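PDB 2B67: COG0778: Nitroreductase from Streptococcus pneumoniae, which binds flavin mononucleotide and probably works as a nitroreductase-family oxidoreductase that takes electrons from a reduced nicotinamide cofactor. Local coordinates for residues P47-V52 / L168-R173; T85-R90 / D129-N134; M140-A145 / L178-G183. All coordinates share one frame; numbering follows the deposited sequence.

Interaction 1 (P47-V52 / L168-R173); sequences PWKFVV and LEIEDR. With ACY (acetic acid), chain F.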
loop_
_atom_site.group_PDB
_atom_site.type_symbol
_atom_site.label_atom_id
_atom_site.label_comp_id
_atom_site.label_asym_id
_atom_site.label_seq_id
_atom_site.Cartn_x
_atom_site.Cartn_y
_atom_site.Cartn_z
ATOM N N PRO A 47 -1.146 -5.703 -10.613
ATOM C CA PRO A 47 -2.502 -5.961 -11.067
ATOM C C PRO A 47 -3.365 -4.711 -11.072
ATOM O O PRO A 47 -4.476 -4.742 -10.548
ATOM C CB PRO A 47 -3.009 -6.971 -10.027
ATOM C CG PRO A 47 -2.342 -6.515 -8.723
ATOM C CD PRO A 47 -0.975 -5.983 -9.163
ATOM N N TRP A 48 -2.870 -3.631 -11.665
ATOM C CA TRP A 48 -3.439 -2.292 -11.468
ATOM C C TRP A 48 -3.732 -1.578 -12.764
ATOM O O TRP A 48 -3.095 -1.830 -13.814
ATOM C CB TRP A 48 -2.517 -1.400 -10.599
ATOM C CG TRP A 48 -1.036 -1.477 -10.859
ATOM C CD1 TRP A 48 -0.360 -1.102 -12.013
ATOM C CD2 TRP A 48 -0.029 -1.888 -9.928
ATOM N NE1 TRP A 48 1.002 -1.293 -11.850
ATOM C CE2 TRP A 48 1.229 -1.780 -10.584
ATOM C CE3 TRP A 48 -0.065 -2.353 -8.609
ATOM C CZ2 TRP A 48 2.431 -2.084 -9.947
ATOM C CZ3 TRP A 48 1.127 -2.674 -7.986
ATOM C CH2 TRP A 48 2.356 -2.545 -8.650
ATOM N N LYS A 49 -4.705 -0.685 -12.685
ATOM C CA LYS A 49 -5.125 0.116 -13.841
ATOM C C LYS A 49 -5.494 1.500 -13.331
ATOM O O LYS A 49 -6.282 1.627 -12.388
ATOM C CB LYS A 49 -6.320 -0.506 -14.582
ATOM C CG LYS A 49 -6.741 0.363 -15.794
ATOM C CD LYS A 49 -8.170 0.099 -16.312
ATOM C CE LYS A 49 -8.192 -1.185 -17.137
ATOM N NZ LYS A 49 -7.423 -1.059 -18.411
ATOM N N PHE A 50 -4.868 2.513 -13.911
ATOM C CA PHE A 50 -5.050 3.919 -13.505
ATOM C C PHE A 50 -5.968 4.641 -14.488
ATOM O O PHE A 50 -5.653 4.801 -15.695
ATOM C CB PHE A 50 -3.691 4.625 -13.413
ATOM C CG PHE A 50 -2.781 4.047 -12.365
ATOM C CD1 PHE A 50 -2.073 2.859 -12.608
ATOM C CD2 PHE A 50 -2.654 4.680 -11.117
ATOM C CE1 PHE A 50 -1.248 2.304 -11.613
ATOM C CE2 PHE A 50 -1.818 4.170 -10.141
ATOM C CZ PHE A 50 -1.118 2.981 -10.372
ATOM N N VAL A 51 -7.119 5.062 -13.995
ATOM C CA VAL A 51 -8.046 5.782 -14.847
ATOM C C VAL A 51 -7.963 7.276 -14.505
ATOM O O VAL A 51 -8.437 7.701 -13.448
ATOM C CB VAL A 51 -9.489 5.212 -14.747
ATOM C CG1 VAL A 51 -10.400 5.975 -15.687
ATOM C CG2 VAL A 51 -9.503 3.702 -15.122
ATOM N N VAL A 52 -7.314 8.047 -15.388
ATOM C CA VAL A 52 -7.143 9.479 -15.188
ATOM C C VAL A 52 -8.381 10.259 -15.657
ATOM O O VAL A 52 -8.660 10.371 -16.862
ATOM C CB VAL A 52 -5.849 9.982 -15.862
ATOM C CG1 VAL A 52 -5.678 11.454 -15.678
ATOM C CG2 VAL A 52 -4.641 9.220 -15.301
ATOM N N LEU A 168 -17.372 5.344 -15.498
ATOM C CA LEU A 168 -16.086 5.574 -16.142
ATOM C C LEU A 168 -15.840 4.729 -17.395
ATOM O O LEU A 168 -14.773 4.846 -18.007
ATOM C CB LEU A 168 -14.935 5.376 -15.133
ATOM C CG LEU A 168 -14.930 6.300 -13.918
ATOM C CD1 LEU A 168 -13.654 6.190 -13.095
ATOM C CD2 LEU A 168 -15.125 7.723 -14.370
ATOM N N GLU A 169 -16.807 3.878 -17.752
ATOM C CA GLU A 169 -16.721 3.016 -18.935
ATOM C C GLU A 169 -15.486 2.117 -18.902
ATOM O O GLU A 169 -14.668 2.114 -19.830
ATOM C CB GLU A 169 -16.790 3.827 -20.249
ATOM C CG GLU A 169 -18.004 4.741 -20.299
ATOM C CD GLU A 169 -18.080 5.609 -21.567
ATOM O OE1 GLU A 169 -17.069 5.714 -22.329
ATOM O OE2 GLU A 169 -19.175 6.199 -21.778
ATOM N N ILE A 170 -15.367 1.352 -17.824
ATOM C CA ILE A 170 -14.248 0.436 -17.645
ATOM C C ILE A 170 -14.821 -0.977 -17.475
ATOM O O ILE A 170 -15.786 -1.165 -16.735
ATOM C CB ILE A 170 -13.440 0.799 -16.366
ATOM C CG1 ILE A 170 -12.896 2.238 -16.423
ATOM C CG2 ILE A 170 -12.412 -0.298 -16.088
ATOM C CD1 ILE A 170 -11.740 2.501 -17.470
ATOM N N GLU A 171 -14.217 -1.957 -18.141
ATOM C CA GLU A 171 -14.608 -3.370 -18.023
ATOM C C GLU A 171 -14.744 -3.889 -16.589
ATOM O O GLU A 171 -13.886 -3.602 -15.726
ATOM C CB GLU A 171 -13.635 -4.274 -18.808
ATOM C CG GLU A 171 -13.701 -4.092 -20.325
ATOM C CD GLU A 171 -15.070 -4.436 -20.946
ATOM O OE1 GLU A 171 -15.802 -5.303 -20.402
ATOM O OE2 GLU A 171 -15.404 -3.834 -21.995
ATOM N N ASP A 172 -15.805 -4.663 -16.346
ATOM C CA ASP A 172 -16.140 -5.177 -15.018
ATOM C C ASP A 172 -15.072 -6.110 -14.434
ATOM O O ASP A 172 -15.046 -6.371 -13.213
ATOM C CB ASP A 172 -17.479 -5.912 -15.053
ATOM C CG ASP A 172 -18.668 -4.972 -15.159
ATOM O OD1 ASP A 172 -18.568 -3.775 -14.795
ATOM O OD2 ASP A 172 -19.736 -5.438 -15.614
ATOM N N ARG A 173 -14.213 -6.634 -15.313
ATOM C CA ARG A 173 -13.026 -7.384 -14.904
ATOM C C ARG A 173 -12.200 -6.532 -13.892
ATOM O O ARG A 173 -11.594 -7.064 -13.009
ATOM C CB ARG A 173 -12.195 -7.778 -16.144
ATOM C CG ARG A 173 -10.791 -8.313 -15.852
ATOM C CD ARG A 173 -10.066 -8.657 -17.158
ATOM N NE ARG A 173 -8.610 -8.672 -16.979
ATOM C CZ ARG A 173 -7.717 -8.682 -17.979
ATOM N NH1 ARG A 173 -6.412 -8.653 -17.703
ATOM N NH2 ARG A 173 -8.110 -8.709 -19.251
HETATM C C ACY F . -6.571 -4.278 -20.055
HETATM O O ACY F . -7.470 -3.411 -20.043
HETATM O OXT ACY F . -5.490 -4.161 -19.437
HETATM C CH3 ACY F . -6.817 -5.526 -20.851
#
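The first torsions of V51 and I170 bring their methyls tip to tip. In V51, CG1 lies anti to the backbone N (chi1 -178°), and CG2 is turned beside that N. In I170, CG1 lies anti to the carbonyl carbon (chi1 -59°), and a bend at chi2 (-70°) sets the place of CD1. The contact belongs to the alpha-beta sandwich of the nitroreductase family. It joins strand 48-53, outermost in the sheet of this chain, to the loop between helix 161-168 and strand 174-183. V51 CG2 comes to 3.5 Å from I170 CD1, tighter than usual carbon packing. The other V51 methyl, CG1, sits 4.2 Å from L168 CD1, and these two side chains lie askew to each other. V51 thus touches residues on both sides of E169. E169, with positive phi in a Schellman motif, lies between them, and L168 and I170 both point toward the strand.

K49 points toward the loop as well, and its CD lies 4.3 Å from I170 CG2. It also has a cation-pi contact with F174. The second subunit extends the sheet here: F50, V51 and V52 pair in a parallel ladder with one of its strands. R204 of that subunit packs on V51 and I170 and hydrogen-bonds the carbonyl oxygens of L168 and E169. Bends at chi3 and chi4 of K49 carry its amine to an acetic acid molecule, probably from the crystallisation liquor, where NZ donates to the acid's O at 2.9 Å.

Interaction 2 (T85-R90 / D129-N134); sequences TDLAKR and DYLALN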
loop_
_atom_site.group_PDB
_atom_site.type_symbol
_atom_site.label_atom_id
_atom_site.label_comp_id
_atom_site.label_asym_id
_atom_site.label_seq_id
_atom_site.Cartn_x
_atom_site.Cartn_y
_atom_site.Cartn_z
ATOM N N THR A 85 -9.328 -8.203 -11.383
ATOM C CA THR A 85 -9.887 -9.330 -10.685
ATOM C C THR A 85 -9.618 -10.663 -11.388
ATOM O O THR A 85 -9.843 -11.706 -10.788
ATOM C CB THR A 85 -11.403 -9.199 -10.462
ATOM O OG1 THR A 85 -12.060 -9.246 -11.741
ATOM C CG2 THR A 85 -11.726 -7.847 -9.722
ATOM N N ASP A 86 -9.161 -10.622 -12.647
ATOM C CA ASP A 86 -8.783 -11.833 -13.380
ATOM C C ASP A 86 -7.264 -11.987 -13.302
ATOM O O ASP A 86 -6.500 -11.555 -14.194
ATOM C CB ASP A 86 -9.255 -11.789 -14.849
ATOM C CG ASP A 86 -9.311 -13.215 -15.498
ATOM O OD1 ASP A 86 -8.568 -14.118 -15.042
ATOM O OD2 ASP A 86 -10.116 -13.439 -16.443
ATOM N N LEU A 87 -6.837 -12.594 -12.212
ATOM C CA LEU A 87 -5.433 -12.679 -11.900
ATOM C C LEU A 87 -4.689 -13.599 -12.877
ATOM O O LEU A 87 -3.508 -13.369 -13.166
ATOM C CB LEU A 87 -5.273 -13.116 -10.448
ATOM C CG LEU A 87 -5.495 -12.071 -9.331
ATOM C CD1 LEU A 87 -5.309 -12.763 -7.990
ATOM C CD2 LEU A 87 -4.490 -10.897 -9.452
ATOM N N ALA A 88 -5.372 -14.635 -13.382
ATOM C CA ALA A 88 -4.823 -15.484 -14.461
ATOM C C ALA A 88 -4.572 -14.650 -15.712
ATOM O O ALA A 88 -3.494 -14.679 -16.283
ATOM C CB ALA A 88 -5.778 -16.677 -14.784
ATOM N N LYS A 89 -5.564 -13.907 -16.163
ATOM C CA LYS A 89 -5.354 -12.985 -17.280
ATOM C C LYS A 89 -4.266 -11.924 -17.035
ATOM O O LYS A 89 -3.585 -11.541 -17.969
ATOM C CB LYS A 89 -6.646 -12.306 -17.664
ATOM C CG LYS A 89 -7.589 -13.245 -18.466
ATOM C CD LYS A 89 -8.691 -12.431 -19.111
ATOM C CE LYS A 89 -9.874 -13.320 -19.514
ATOM N NZ LYS A 89 -9.645 -13.863 -20.867
ATOM N N ARG A 90 -4.118 -11.467 -15.786
ATOM C CA ARG A 90 -3.089 -10.479 -15.419
ATOM C C ARG A 90 -1.694 -11.082 -15.575
ATOM O O ARG A 90 -0.808 -10.434 -16.153
ATOM C CB ARG A 90 -3.337 -9.925 -13.999
ATOM C CG ARG A 90 -2.191 -9.064 -13.381
ATOM C CD ARG A 90 -1.806 -7.800 -14.200
ATOM N NE ARG A 90 -2.942 -7.087 -14.771
ATOM C CZ ARG A 90 -2.979 -5.803 -15.158
ATOM N NH1 ARG A 90 -1.945 -4.956 -14.999
ATOM N NH2 ARG A 90 -4.110 -5.355 -15.703
ATOM N N ASP A 129 -8.192 -9.778 -0.805
ATOM C CA ASP A 129 -7.083 -9.249 0.019
ATOM C C ASP A 129 -5.843 -8.940 -0.790
ATOM O O ASP A 129 -5.152 -7.929 -0.542
ATOM C CB ASP A 129 -6.701 -10.218 1.161
ATOM C CG ASP A 129 -7.774 -10.286 2.289
ATOM O OD1 ASP A 129 -8.785 -9.555 2.238
ATOM O OD2 ASP A 129 -7.605 -11.094 3.232
ATOM N N TYR A 130 -5.552 -9.821 -1.744
ATOM C CA TYR A 130 -4.369 -9.698 -2.621
ATOM C C TYR A 130 -4.486 -8.408 -3.449
ATOM O O TYR A 130 -3.571 -7.588 -3.501
ATOM C CB TYR A 130 -4.305 -10.937 -3.508
ATOM C CG TYR A 130 -3.150 -11.084 -4.444
ATOM C CD1 TYR A 130 -2.072 -11.921 -4.126
ATOM C CD2 TYR A 130 -3.154 -10.449 -5.679
ATOM C CE1 TYR A 130 -0.996 -12.108 -5.039
ATOM C CE2 TYR A 130 -2.084 -10.600 -6.587
ATOM C CZ TYR A 130 -1.030 -11.457 -6.286
ATOM O OH TYR A 130 0.024 -11.586 -7.220
ATOM N N LEU A 131 -5.646 -8.209 -4.048
ATOM C CA LEU A 131 -5.867 -7.023 -4.874
ATOM C C LEU A 131 -5.817 -5.752 -4.005
ATOM O O LEU A 131 -5.213 -4.741 -4.375
ATOM C CB LEU A 131 -7.199 -7.150 -5.593
ATOM C CG LEU A 131 -7.351 -8.275 -6.645
ATOM C CD1 LEU A 131 -8.765 -8.208 -7.244
ATOM C CD2 LEU A 131 -6.330 -8.223 -7.770
ATOM N N ALA A 132 -6.444 -5.816 -2.826
ATOM C CA ALA A 132 -6.509 -4.654 -1.955
ATOM C C ALA A 132 -5.094 -4.273 -1.471
ATOM O O ALA A 132 -4.725 -3.082 -1.421
ATOM C CB ALA A 132 -7.467 -4.894 -0.767
ATOM N N LEU A 133 -4.305 -5.285 -1.119
ATOM C CA LEU A 133 -2.961 -5.037 -0.658
ATOM C C LEU A 133 -2.109 -4.398 -1.734
ATOM O O LEU A 133 -1.447 -3.385 -1.485
ATOM C CB LEU A 133 -2.290 -6.302 -0.093
ATOM C CG LEU A 133 -0.987 -5.856 0.613
ATOM C CD1 LEU A 133 -0.879 -6.422 2.020
ATOM C CD2 LEU A 133 0.184 -6.210 -0.262
ATOM N N ASN A 134 -2.102 -4.994 -2.923
ATOM C CA ASN A 134 -1.303 -4.468 -4.035
ATOM C C ASN A 134 -1.757 -3.048 -4.441
ATOM O O ASN A 134 -0.960 -2.240 -4.867
ATOM C CB ASN A 134 -1.330 -5.453 -5.229
ATOM C CG ASN A 134 -0.493 -6.724 -4.957
ATOM O OD1 ASN A 134 0.736 -6.661 -4.932
ATOM N ND2 ASN A 134 -1.163 -7.857 -4.669
#
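L87 overlaps the CD2-CE2 side of the Y130 ring with both methyls, and its CD2 also meets L131 CD2. The contact joins the N-terminal turn of helix 87-98 to the long helix 124-148 of the nitroreductase fold. L87 CD2 is 3.8 Å from Y130 CE2, and CD1 is 3.9 Å from Y130 CD2. The leucine therefore spans the CD2-CE2 bond of the ring, which it meets obliquely. L87 and L131 run past each other in opposite directions, with their CD2 atoms 3.7 Å apart. The other L131 methyl, CD1, rests on T85, 3.9 Å from its CG2. T85 OG1 is engaged elsewhere, by R173.

The first turn of helix 87-98 is capped by D86 at the N-cap. Its OD1 accepts from K89 N in a nearly straight bond (173°), although the N-H comes from above the carboxylate plane. The capping bond closes the first turn, in which L87 lies.

The Y130 ring has CG anti to the backbone N (chi1 -177°), which directs it at L87. Its OH is hydrogen-bonded to H43 and S45, and F119 packs against it edge-to-face. H43 lines an FMN pocket, as does L133 on the same helix as Y130. Y130 thus hydrogen-bonds a pocket residue; its side chain is about 6 Å from a bound FMN. N134 ND2 lies 3.4 Å above one ring face, offset toward the rim. The same ND2 donates to Y130 O at 2.7 Å, reaching this carbonyl from the opposite face of its plane to N134 N.

Interaction 3 (M140-A145 / L178-G183); sequences MNLVLA and LLITVG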
loop_
_atom_site.group_PDB
_atom_site.type_symbol
_atom_site.label_atom_id
_atom_site.label_comp_id
_atom_site.label_asym_id
_atom_site.label_seq_id
_atom_site.Cartn_x
_atom_site.Cartn_y
_atom_site.Cartn_z
HETATM N N MSE A 140 0.207 4.373 -2.329
HETATM C CA MSE A 140 1.254 5.069 -1.546
HETATM C C MSE A 140 2.388 5.672 -2.415
HETATM O O MSE A 140 2.766 6.842 -2.249
HETATM C CB MSE A 140 1.875 4.113 -0.529
HETATM C CG MSE A 140 2.964 4.754 0.361
HETATM SE SE MSE A 140 2.093 5.768 1.797
HETATM C CE MSE A 140 2.153 7.586 1.117
ATOM N N ASN A 141 2.888 4.873 -3.348
ATOM C CA ASN A 141 4.001 5.297 -4.215
ATOM C C ASN A 141 3.522 6.474 -5.094
ATOM O O ASN A 141 4.246 7.456 -5.280
ATOM C CB ASN A 141 4.509 4.111 -5.062
ATOM C CG ASN A 141 6.033 4.142 -5.277
ATOM O OD1 ASN A 141 6.774 4.746 -4.501
ATOM N ND2 ASN A 141 6.497 3.476 -6.320
ATOM N N LEU A 142 2.269 6.380 -5.545
ATOM C CA LEU A 142 1.639 7.425 -6.389
ATOM C C LEU A 142 1.485 8.773 -5.674
ATOM O O LEU A 142 1.830 9.822 -6.236
ATOM C CB LEU A 142 0.270 6.962 -6.877
ATOM C CG LEU A 142 -0.573 8.010 -7.624
ATOM C CD1 LEU A 142 0.200 8.516 -8.854
ATOM C CD2 LEU A 142 -1.955 7.428 -8.003
ATOM N N VAL A 143 0.955 8.754 -4.449
ATOM C CA VAL A 143 0.794 10.019 -3.734
ATOM C C VAL A 143 2.141 10.674 -3.390
ATOM O O VAL A 143 2.267 11.929 -3.387
ATOM C CB VAL A 143 -0.170 9.944 -2.516
ATOM C CG1 VAL A 143 -1.577 9.530 -2.951
ATOM C CG2 VAL A 143 0.353 9.064 -1.435
ATOM N N LEU A 144 3.141 9.833 -3.103
ATOM C CA LEU A 144 4.500 10.325 -2.852
ATOM C C LEU A 144 5.118 10.913 -4.102
ATOM O O LEU A 144 5.737 11.995 -4.045
ATOM C CB LEU A 144 5.411 9.227 -2.272
ATOM C CG LEU A 144 5.063 8.824 -0.837
ATOM C CD1 LEU A 144 5.788 7.490 -0.507
ATOM C CD2 LEU A 144 5.447 9.931 0.118
ATOM N N ALA A 145 4.923 10.228 -5.232
ATOM C CA ALA A 145 5.412 10.748 -6.504
ATOM C C ALA A 145 4.771 12.108 -6.854
ATOM O O ALA A 145 5.447 13.007 -7.327
ATOM C CB ALA A 145 5.253 9.703 -7.658
ATOM N N LEU A 178 -10.003 2.697 -5.067
ATOM C CA LEU A 178 -9.740 4.019 -4.438
ATOM C C LEU A 178 -9.926 5.103 -5.483
ATOM O O LEU A 178 -9.631 4.884 -6.671
ATOM C CB LEU A 178 -8.243 4.120 -4.015
ATOM C CG LEU A 178 -7.662 3.352 -2.832
ATOM C CD1 LEU A 178 -6.146 3.601 -2.693
ATOM C CD2 LEU A 178 -8.399 3.692 -1.510
ATOM N N LEU A 179 -10.339 6.285 -5.031
ATOM C CA LEU A 179 -10.271 7.494 -5.847
ATOM C C LEU A 179 -9.180 8.363 -5.234
ATOM O O LEU A 179 -9.165 8.578 -4.028
ATOM C CB LEU A 179 -11.616 8.271 -5.867
ATOM C CG LEU A 179 -12.884 7.512 -6.296
ATOM C CD1 LEU A 179 -14.092 8.477 -6.367
ATOM C CD2 LEU A 179 -12.696 6.764 -7.658
ATOM N N ILE A 180 -8.278 8.857 -6.063
ATOM C CA ILE A 180 -7.200 9.728 -5.622
ATOM C C ILE A 180 -7.439 11.052 -6.291
ATOM O O ILE A 180 -7.236 11.159 -7.514
ATOM C CB ILE A 180 -5.797 9.279 -6.136
ATOM C CG1 ILE A 180 -5.629 7.753 -6.152
ATOM C CG2 ILE A 180 -4.699 10.042 -5.393
ATOM C CD1 ILE A 180 -5.122 7.178 -4.967
ATOM N N THR A 181 -7.846 12.054 -5.522
ATOM C CA THR A 181 -7.972 13.395 -6.082
ATOM C C THR A 181 -6.605 14.028 -6.243
ATOM O O THR A 181 -5.707 13.793 -5.441
ATOM C CB THR A 181 -8.838 14.295 -5.217
ATOM O OG1 THR A 181 -8.345 14.267 -3.865
ATOM C CG2 THR A 181 -10.341 13.808 -5.288
ATOM N N VAL A 182 -6.453 14.834 -7.286
ATOM C CA VAL A 182 -5.140 15.406 -7.609
ATOM C C VAL A 182 -5.273 16.886 -7.888
ATOM O O VAL A 182 -6.141 17.305 -8.657
ATOM C CB VAL A 182 -4.469 14.680 -8.787
ATOM C CG1 VAL A 182 -3.043 15.211 -8.970
ATOM C CG2 VAL A 182 -4.410 13.148 -8.491
ATOM N N GLY A 183 -4.456 17.680 -7.214
ATOM C CA GLY A 183 -4.491 19.111 -7.426
ATOM C C GLY A 183 -3.560 19.841 -6.509
ATOM O O GLY A 183 -2.976 19.271 -5.581
#
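This is a small, wholly apolar helix-on-sheet contact, its centre about 7 Å from the centre of the chain. One residue of strand 174-183, I180, packs against two neighbours on helix 124-148, L142 and V143. All three are buried. I180 divides its branches between the two partners. Its CG1 lies 4.1 Å from L142 CD2, and its CG2 lies 4.0 Å from V143 CG1. The branching at I180 CB makes this possible: CG2 is anti to the backbone N, while CG1 is turned beside that N (chi1 -38°). Each partner therefore meets a different arm.

The approaches also differ. L142 meets the isoleucine at a slant, whereas the V143 side chain crosses it at about a right angle. L142 points from the helix toward the strand, with CG anti to its backbone N (chi1 173°).

Strand 174-183 is an inner strand of the antiparallel sheet in this alpha-beta sandwich, and helix 124-148 covers one face of that sheet. I180 pairs through its backbone with I79 on the neighbouring strand 77-84. Beyond I180, V143 also touches S153 and I155 of strand 152-156, so the helix rests on two adjacent strands here. L142 packs further against A32, I33 and A36 of helix 26-36. The V143 side chain lies about 7 Å from a bound FMN, and I155 lines an FMN pocket.

Overall arrangement
All three contacts build on one antiparallel sheet and the helices around it. Interactions 1 and 2 have centres about 13 Å apart and touch directly: R173 O and T85 OG1 lie 2.6 Å apart, a probable hydrogen bond. Interaction 1 also touches interaction 3, where F50 CE2 is 3.9 Å from L142 CD2; their centres are about 16 Å apart. Interactions 2 and 3 do not touch, but both use helix 124-148. Along the chain, interaction 2 is nested within the loop closed by interaction 1. On helix 124-148, the side chain of Y130 is about 6 Å, and that of V143 about 7 Å, from a bound FMN, and L133 touches one. All three contacts border the second subunit.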